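Local coordinates for protein lysyl oxidase (Pichia pastoris, PDB 1W7C) that probably oxidises primary amines, including those of lysyl side chains, using copper and a topaquinone made from one of its own residues, at residues A[498-503]-A[678-683]; A[70-75]-A[328-333]. All coordinates share one frame; numbering follows the deposited sequence. Where two conformers were deposited one is given.

Contact 1: A[498-503]-A[678-683]; sequences LDVGGT and FNYFDS. With CA (calcium ion), chain D.
With CG1 anti to the backbone N (chi1 -176°), V500 sends this methyl outward, and Y680, whose CG is likewise anti at chi1 -178°, sends out its ring; these two groups then touch. The two side chains belong to two loops of the β-rich catalytic domain of a copper amine oxidase, one joining strand 488-498 to strand 504-518, the other leaving strand 670-678. The methyl CG1 of V500 lies near the plane of the Y680 ring, at its edge, 3.8 Å from CD1 of Y680 and equally far from CE1, so the methyl meets the rim of the ring and not its face. This apolar touch is small, with 78 Å² buried in all. Beyond it, polar groups are joined through solvent: one water accepts the N-H of G501 at 2.8 Å and lies in the ring plane of Y680, 2.8 Å from its OH, so the water bridges the phenol OH and the G501 amide. Y572 and I557 pack on V500, whereas I331 and E329 lie against Y680. In segment 678-683, N679 hydrogen-bonds to N657 and S658 of the second subunit, which places this side of the contact at the dimer interface. Segment 498-503 enters a calcium site through a backbone carbonyl and a carboxylate in succession, L498 O at 2.4 Å and D499 OD1 at 2.3 Å from the ion; D497, D643 and I644 complete the protein ligands. A metal-bound water, 2.4 Å from the calcium, donates to T503 O at 2.7 Å.

Contact 2: A[70-75]-A[328-333]; sequences TYLDED and GERIVY
D73 and R330 meet end-on, the guanidinium giving one nitrogen to each carboxylate oxygen. NH2 of R330 donates to OD1 of D73 at 2.9 Å with an N-H...O angle of 167°, and NH1 of R330 reaches OD2 of D73 at the same 2.9 Å. OD2 is met through its syn lone pair; OD1 is also approached on the syn side, but from out of the carboxylate plane. Both oxygens stay close to the guanidinium plane, and the two flat groups are only 29° apart, so the bridge is a nearly coplanar, bidentate pair. Beside it L72 crosses R330 at about a right angle, its CD1 3.7 Å from NH2 of R330, in an oblique approach. The same methyl lies at the ring edge of Y333, 4.5 Å from CE1, a looser touch. The R330 chain is extended over its first two torsions and then bends at chi3 (-55°), which turns the guanidinium toward the helix. Further out, D323 of strand 318-326 takes NE of R330 in a second salt bridge, so the guanidinium has two carboxylate partners, and L69 packs against its side chain. The OH of Y333 bonds to NE1 of W21, while K65, A68 and L69 of helix 65-73 lie against Y333. The backbone just after R330 is irregular: I331 and V332 both face I324 in a classic β bulge. The contact thus joins the last turn of a helix in the N2 domain to a strand of the enzyme domain. Since D73 is exposed, solvent probably weakens the attraction, yet two straight bonds should still fix the rotation of both charged groups; D323, by holding NE, probably positions the guanidinium for D73.

Overall arrangement
The two contacts lie about 14 Å apart, centre to centre, and share one piece of structure: the bend of segment 328-333 lies against the calcium-binding segment 498-503. D499 N probably donates to I331 O at 2.9 Å, and CG2 of I331 packs 3.4 Å from OH of Y680, so segment 328-333 touches both loops of contact 1. Contact 1 is buried, small and apolar, with a water as its polar link and a calcium ion held by one of its loops; contact 2 is only partly buried and rests on a direct salt bridge near the surface. Contact 1 stays within the enzyme domain and borders the second subunit, whereas contact 2 joins two domains of one chain.

Contact 1: A[498-503]-A[678-683]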
ATOM      1  N   LEU A 498     -15.483   4.018  15.344  1.00 14.16           N
ATOM      2  CA  LEU A 498     -14.437   3.997  16.364  1.00 13.39           C
ATOM      3  C   LEU A 498     -15.052   4.536  17.650  1.00 13.46           C
ATOM      4  O   LEU A 498     -15.724   5.569  17.608  1.00 12.86           O
ATOM      5  CB  LEU A 498     -13.235   4.884  15.930  1.00 14.21           C
ATOM      6  CG  LEU A 498     -12.232   4.160  15.022  1.00 14.48           C
ATOM      7  CD1 LEU A 498     -11.529   5.185  14.107  1.00 16.10           C
ATOM      8  CD2 LEU A 498     -11.222   3.398  15.829  1.00 14.56           C
ATOM      9  N   ASP A 499     -14.727   3.908  18.765  1.00 13.70           N
ATOM     10  CA  ASP A 499     -15.101   4.362  20.101  1.00 13.91           C
ATOM     11  C   ASP A 499     -13.796   4.251  20.924  1.00 14.43           C
ATOM     12  O   ASP A 499     -13.529   3.222  21.570  1.00 15.65           O
ATOM     13  CB  ASP A 499     -16.163   3.455  20.744  1.00 13.83           C
ATOM     14  CG  ASP A 499     -17.567   3.674  20.239  1.00 14.09           C
ATOM     15  OD1 ASP A 499     -17.867   4.640  19.501  1.00 15.07           O
ATOM     16  OD2 ASP A 499     -18.447   2.818  20.612  1.00 15.39           O
ATOM     17  N   VAL A 500     -12.937   5.239  20.796  1.00 14.21           N
ATOM     18  CA  VAL A 500     -11.615   5.160  21.394  1.00 14.12           C
ATOM     19  C   VAL A 500     -11.660   5.580  22.852  1.00 15.22           C
ATOM     20  O   VAL A 500     -11.956   6.724  23.166  1.00 16.49           O
ATOM     21  CB  VAL A 500     -10.603   6.039  20.616  1.00 15.36           C
ATOM     22  CG1 VAL A 500      -9.230   5.855  21.198  1.00 16.46           C
ATOM     23  CG2 VAL A 500     -10.623   5.661  19.158  1.00 16.07           C
ATOM     24  N   GLY A 501     -11.390   4.640  23.740  1.00 16.06           N
ATOM     25  CA  GLY A 501     -11.472   4.937  25.156  0.60 16.23           C
ATOM     26  C   GLY A 501     -12.841   5.458  25.520  0.60 22.49           C
ATOM     27  O   GLY A 501     -12.948   6.539  26.135  0.60 20.73           O
ATOM     28  N   GLY A 502     -13.854   4.693  25.086  0.60 19.61           N
ATOM     29  CA  GLY A 502     -15.268   4.979  25.269  1.00 19.30           C
ATOM     30  C   GLY A 502     -15.930   5.616  24.063  1.00 18.28           C
ATOM     31  O   GLY A 502     -15.278   5.856  23.042  1.00 16.23           O
ATOM     32  N   THR A 503     -17.229   5.855  24.143  1.00 16.89           N
ATOM     33  CA  THR A 503     -17.915   6.511  23.038  1.00 16.10           C
ATOM     34  C   THR A 503     -17.593   7.974  22.864  1.00 14.26           C
ATOM     35  O   THR A 503     -17.600   8.506  21.730  1.00 16.11           O
ATOM     36  CB  THR A 503     -19.451   6.363  23.150  1.00 17.77           C
ATOM     37  OG1 THR A 503     -19.913   6.910  24.408  1.00 20.24           O
ATOM     38  CG2 THR A 503     -19.915   4.930  23.053  1.00 19.84           C
ATOM     39  N   PHE A 678      -2.389   5.411  18.433  1.00 13.69           N
ATOM     40  CA  PHE A 678      -1.629   6.645  18.498  1.00 13.49           C
ATOM     41  C   PHE A 678      -1.790   7.220  19.887  1.00 14.47           C
ATOM     42  O   PHE A 678      -2.820   7.767  20.225  1.00 15.36           O
ATOM     43  CB  PHE A 678      -2.161   7.578  17.425  1.00 13.94           C
ATOM     44  CG  PHE A 678      -1.358   8.827  17.209  1.00 14.35           C
ATOM     45  CD1 PHE A 678      -0.503   8.913  16.127  1.00 16.59           C
ATOM     46  CD2 PHE A 678      -1.439   9.922  18.071  1.00 16.95           C
ATOM     47  CE1 PHE A 678       0.249  10.035  15.912  1.00 18.54           C
ATOM     48  CE2 PHE A 678      -0.676  11.082  17.829  1.00 17.31           C
ATOM     49  CZ  PHE A 678       0.158  11.116  16.744  1.00 17.67           C
ATOM     50  N   ASN A 679      -0.778   6.999  20.719  1.00 13.93           N
ATOM     51  CA  ASN A 679      -0.876   7.339  22.141  1.00 15.23           C
ATOM     52  C   ASN A 679      -1.992   6.604  22.879  1.00 14.91           C
ATOM     53  O   ASN A 679      -2.427   7.011  23.936  1.00 16.50           O
ATOM     54  CB  ASN A 679      -0.972   8.869  22.318  1.00 15.09           C
ATOM     55  CG  ASN A 679       0.258   9.562  21.838  1.00 14.88           C
ATOM     56  OD1 ASN A 679       1.367   9.030  21.905  1.00 15.61           O
ATOM     57  ND2 ASN A 679       0.078  10.787  21.380  1.00 16.12           N
ATOM     58  N   TYR A 680      -2.438   5.492  22.305  1.00 14.70           N
ATOM     59  CA  TYR A 680      -3.535   4.713  22.850  1.00 15.79           C
ATOM     60  C   TYR A 680      -3.052   3.921  24.075  1.00 15.43           C
ATOM     61  O   TYR A 680      -3.823   3.658  24.998  1.00 16.35           O
ATOM     62  CB  TYR A 680      -4.079   3.768  21.771  1.00 16.15           C
ATOM     63  CG  TYR A 680      -5.254   2.947  22.225  1.00 14.85           C
ATOM     64  CD1 TYR A 680      -6.502   3.517  22.354  1.00 15.95           C
ATOM     65  CD2 TYR A 680      -5.110   1.582  22.517  1.00 16.87           C
ATOM     66  CE1 TYR A 680      -7.573   2.786  22.778  1.00 16.21           C
ATOM     67  CE2 TYR A 680      -6.166   0.855  22.929  1.00 16.81           C
ATOM     68  CZ  TYR A 680      -7.394   1.438  23.063  1.00 17.64           C
ATOM     69  OH  TYR A 680      -8.421   0.657  23.510  1.00 17.67           O
ATOM     70  N   PHE A 681      -1.785   3.527  24.058  1.00 15.76           N
ATOM     71  CA  PHE A 681      -1.066   2.958  25.177  1.00 16.18           C
ATOM     72  C   PHE A 681       0.089   3.884  25.565  1.00 15.96           C
ATOM     73  O   PHE A 681       0.324   4.908  24.924  1.00 17.12           O
ATOM     74  CB  PHE A 681      -0.543   1.568  24.804  1.00 15.48           C
ATOM     75  CG  PHE A 681      -1.612   0.568  24.390  1.00 15.85           C
ATOM     76  CD1 PHE A 681      -2.570   0.104  25.288  1.00 17.55           C
ATOM     77  CD2 PHE A 681      -1.588   0.002  23.107  1.00 17.43           C
ATOM     78  CE1 PHE A 681      -3.506  -0.823  24.897  1.00 17.75           C
ATOM     79  CE2 PHE A 681      -2.521  -0.968  22.731  1.00 18.62           C
ATOM     80  CZ  PHE A 681      -3.457  -1.383  23.627  1.00 17.45           C
ATOM     81  N   ASP A 682       0.865   3.489  26.563  1.00 16.84           N
ATOM     82  CA  ASP A 682       2.116   4.138  26.874  1.00 16.53           C
ATOM     83  C   ASP A 682       3.271   3.704  25.969  1.00 16.49           C
ATOM     84  O   ASP A 682       4.298   4.377  25.915  1.00 17.86           O
ATOM     85  CB  ASP A 682       2.509   3.851  28.328  1.00 17.83           C
ATOM     86  CG  ASP A 682       1.626   4.528  29.334  1.00 20.52           C
ATOM     87  OD1 ASP A 682       0.849   5.433  28.974  1.00 22.23           O
ATOM     88  OD2 ASP A 682       1.730   4.208  30.544  1.00 23.60           O
ATOM     89  N   SER A 683       3.099   2.586  25.287  1.00 17.60           N
ATOM     90  CA  SER A 683       4.137   1.989  24.481  1.00 17.07           C
ATOM     91  C   SER A 683       3.503   1.112  23.396  1.00 14.60           C
ATOM     92  O   SER A 683       2.294   0.846  23.392  1.00 16.18           O
ATOM     93  CB  SER A 683       5.071   1.158  25.368  1.00 17.51           C
ATOM     94  OG  SER A 683       4.348   0.113  25.999  1.00 19.70           O
TER
HETATM   95 CA    CA D 802     -17.980   6.176  17.829  1.00 13.64          CA
HETATM   96  O   HOH W   1     -10.951   1.827  23.670  1.00 18.77           O
HETATM   97  O   HOH W   2     -16.860   7.786  19.252  1.00 13.86           O

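Contact 2: A[70-75]-A[328-333]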
ATOM      1  N   THR A  70     -25.472  -1.390  26.556  1.00 20.35           N
ATOM      2  CA  THR A  70     -25.959  -1.731  27.882  1.00 19.42           C
ATOM      3  C   THR A  70     -25.904  -3.262  28.068  1.00 17.94           C
ATOM      4  O   THR A  70     -25.489  -3.779  29.100  1.00 18.96           O
ATOM      5  CB  THR A  70     -27.369  -1.164  28.100  1.00 24.82           C
ATOM      6  OG1 THR A  70     -27.329   0.275  27.944  1.00 26.56           O
ATOM      7  CG2 THR A  70     -27.849  -1.366  29.522  1.00 32.66           C
ATOM      8  N   TYR A  71     -26.296  -4.002  27.042  1.00 18.35           N
ATOM      9  CA  TYR A  71     -26.186  -5.455  27.056  1.00 17.48           C
ATOM     10  C   TYR A  71     -24.733  -5.945  27.152  1.00 16.23           C
ATOM     11  O   TYR A  71     -24.411  -6.806  27.952  1.00 18.64           O
ATOM     12  CB  TYR A  71     -26.871  -6.035  25.806  1.00 17.03           C
ATOM     13  CG  TYR A  71     -26.631  -7.498  25.627  1.00 17.37           C
ATOM     14  CD1 TYR A  71     -27.179  -8.423  26.503  1.00 17.66           C
ATOM     15  CD2 TYR A  71     -25.867  -7.962  24.577  1.00 17.32           C
ATOM     16  CE1 TYR A  71     -26.954  -9.766  26.372  1.00 22.69           C
ATOM     17  CE2 TYR A  71     -25.641  -9.317  24.417  1.00 18.47           C
ATOM     18  CZ  TYR A  71     -26.159 -10.216  25.324  1.00 18.17           C
ATOM     19  OH  TYR A  71     -25.917 -11.525  25.151  1.00 21.00           O
ATOM     20  N   LEU A  72     -23.850  -5.405  26.316  1.00 17.76           N
ATOM     21  CA  LEU A  72     -22.466  -5.867  26.260  1.00 19.02           C
ATOM     22  C   LEU A  72     -21.663  -5.527  27.491  1.00 17.89           C
ATOM     23  O   LEU A  72     -20.826  -6.327  27.909  1.00 18.61           O
ATOM     24  CB  LEU A  72     -21.745  -5.252  25.052  1.00 17.08           C
ATOM     25  CG  LEU A  72     -22.300  -5.668  23.685  1.00 17.40           C
ATOM     26  CD1 LEU A  72     -21.622  -4.875  22.590  1.00 18.86           C
ATOM     27  CD2 LEU A  72     -22.143  -7.157  23.426  1.00 19.65           C
ATOM     28  N   ASP A  73     -21.924  -4.343  28.057  1.00 19.05           N
ATOM     29  CA  ASP A  73     -21.031  -3.735  29.040  1.00 18.93           C
ATOM     30  C   ASP A  73     -21.612  -3.579  30.447  1.00 22.09           C
ATOM     31  O   ASP A  73     -20.851  -3.453  31.403  1.00 23.25           O
ATOM     32  CB  ASP A  73     -20.601  -2.345  28.571  1.00 19.30           C
ATOM     33  CG  ASP A  73     -19.720  -2.362  27.365  1.00 20.02           C
ATOM     34  OD1 ASP A  73     -19.154  -3.441  26.987  1.00 23.76           O
ATOM     35  OD2 ASP A  73     -19.518  -1.282  26.799  1.00 23.87           O
ATOM     36  N   GLU A  74     -22.941  -3.538  30.547  1.00 17.49           N
ATOM     37  CA  GLU A  74     -23.635  -3.166  31.794  1.00 19.83           C
ATOM     38  C   GLU A  74     -24.734  -4.160  32.194  1.00 20.52           C
ATOM     39  O   GLU A  74     -25.685  -3.808  32.884  1.00 22.96           O
ATOM     40  CB  GLU A  74     -24.174  -1.712  31.720  1.00 22.49           C
ATOM     41  CG  GLU A  74     -23.069  -0.657  31.504  1.00 27.85           C
ATOM     42  CD  GLU A  74     -23.573   0.766  31.374  1.00 54.42           C
ATOM     43  OE1 GLU A  74     -24.760   1.022  31.645  1.00 51.67           O
ATOM     44  OE2 GLU A  74     -22.768   1.643  30.999  1.00 94.84           O
ATOM     45  N   ASP A  75     -24.598  -5.414  31.788  1.00 20.01           N
ATOM     46  CA  ASP A  75     -25.508  -6.475  32.265  1.00 18.86           C
ATOM     47  C   ASP A  75     -26.964  -6.189  31.843  1.00 19.04           C
ATOM     48  O   ASP A  75     -27.897  -6.542  32.535  1.00 21.17           O
ATOM     49  CB  ASP A  75     -25.437  -6.642  33.795  1.00 22.93           C
ATOM     50  CG  ASP A  75     -24.086  -7.175  34.288  1.00 29.78           C
ATOM     51  OD1 ASP A  75     -23.400  -7.896  33.556  1.00 27.06           O
ATOM     52  OD2 ASP A  75     -23.633  -6.876  35.410  1.00 50.68           O
ATOM     53  N   GLY A 328      -8.861  -6.427  25.633  1.00 17.69           N
ATOM     54  CA  GLY A 328      -9.987  -6.276  26.552  1.00 19.46           C
ATOM     55  C   GLY A 328     -10.748  -4.965  26.476  1.00 18.93           C
ATOM     56  O   GLY A 328     -11.638  -4.743  27.277  1.00 25.22           O
ATOM     57  N   GLU A 329     -10.400  -4.100  25.525  1.00 16.30           N
ATOM     58  CA  GLU A 329     -11.100  -2.848  25.363  1.00 17.67           C
ATOM     59  C   GLU A 329     -11.676  -2.740  23.957  1.00 16.71           C
ATOM     60  O   GLU A 329     -10.974  -3.003  22.975  1.00 15.79           O
ATOM     61  CB  GLU A 329     -10.160  -1.647  25.603  1.00 17.74           C
ATOM     62  CG  GLU A 329      -9.525  -1.607  26.998  1.00 19.80           C
ATOM     63  CD  GLU A 329      -8.706  -0.343  27.203  1.00 20.98           C
ATOM     64  OE1 GLU A 329      -7.513  -0.340  26.883  1.00 24.67           O
ATOM     65  OE2 GLU A 329      -9.269   0.690  27.621  1.00 23.86           O
ATOM     66  N   ARG A 330     -12.935  -2.318  23.844  1.00 15.66           N
ATOM     67  CA  ARG A 330     -13.523  -2.055  22.548  1.00 15.03           C
ATOM     68  C   ARG A 330     -12.842  -0.843  21.917  1.00 14.27           C
ATOM     69  O   ARG A 330     -12.752   0.202  22.539  1.00 15.69           O
ATOM     70  CB  ARG A 330     -15.007  -1.733  22.691  1.00 15.59           C
ATOM     71  CG  ARG A 330     -15.701  -1.462  21.405  1.00 15.12           C
ATOM     72  CD  ARG A 330     -17.177  -1.067  21.553  1.00 16.16           C
ATOM     73  NE  ARG A 330     -17.843  -2.123  22.311  1.00 16.91           N
ATOM     74  CZ  ARG A 330     -18.217  -2.083  23.592  1.00 16.85           C
ATOM     75  NH1 ARG A 330     -18.217  -0.958  24.283  1.00 17.62           N
ATOM     76  NH2 ARG A 330     -18.657  -3.197  24.153  1.00 18.81           N
ATOM     77  N   ILE A 331     -12.395  -1.011  20.687  1.00 14.04           N
ATOM     78  CA  ILE A 331     -11.947   0.105  19.861  1.00 14.29           C
ATOM     79  C   ILE A 331     -12.933   0.499  18.765  1.00 14.33           C
ATOM     80  O   ILE A 331     -12.953   1.653  18.374  1.00 14.48           O
ATOM     81  CB  ILE A 331     -10.547  -0.126  19.281  1.00 16.90           C
ATOM     82  CG1 ILE A 331     -10.476  -1.337  18.367  1.00 16.73           C
ATOM     83  CG2 ILE A 331      -9.489  -0.186  20.389  1.00 19.03           C
ATOM     84  CD1 ILE A 331      -9.302  -1.327  17.447  1.00 17.99           C
ATOM     85  N   VAL A 332     -13.733  -0.456  18.287  1.00 14.31           N
ATOM     86  CA  VAL A 332     -14.691  -0.156  17.204  1.00 14.58           C
ATOM     87  C   VAL A 332     -16.006  -0.892  17.529  1.00 14.53           C
ATOM     88  O   VAL A 332     -16.025  -2.110  17.658  1.00 15.56           O
ATOM     89  CB  VAL A 332     -14.166  -0.646  15.817  1.00 13.69           C
ATOM     90  CG1 VAL A 332     -15.259  -0.483  14.743  1.00 16.25           C
ATOM     91  CG2 VAL A 332     -12.893   0.046  15.426  1.00 15.05           C
ATOM     92  N   TYR A 333     -17.088  -0.124  17.627  1.00 13.92           N
ATOM     93  CA  TYR A 333     -18.396  -0.706  17.852  1.00 14.47           C
ATOM     94  C   TYR A 333     -18.902  -1.454  16.613  1.00 13.57           C
ATOM     95  O   TYR A 333     -19.365  -2.585  16.713  1.00 14.08           O
ATOM     96  CB  TYR A 333     -19.416   0.343  18.331  1.00 14.29           C
ATOM     97  CG  TYR A 333     -20.817  -0.282  18.387  1.00 14.34           C
ATOM     98  CD1 TYR A 333     -21.142  -1.183  19.380  1.00 16.69           C
ATOM     99  CD2 TYR A 333     -21.778   0.007  17.421  1.00 14.82           C
ATOM    100  CE1 TYR A 333     -22.377  -1.821  19.387  1.00 16.39           C
ATOM    101  CE2 TYR A 333     -23.009  -0.606  17.414  1.00 16.34           C
ATOM    102  CZ  TYR A 333     -23.302  -1.527  18.412  1.00 15.48           C
ATOM    103  OH  TYR A 333     -24.498  -2.179  18.410  1.00 16.53           O
TER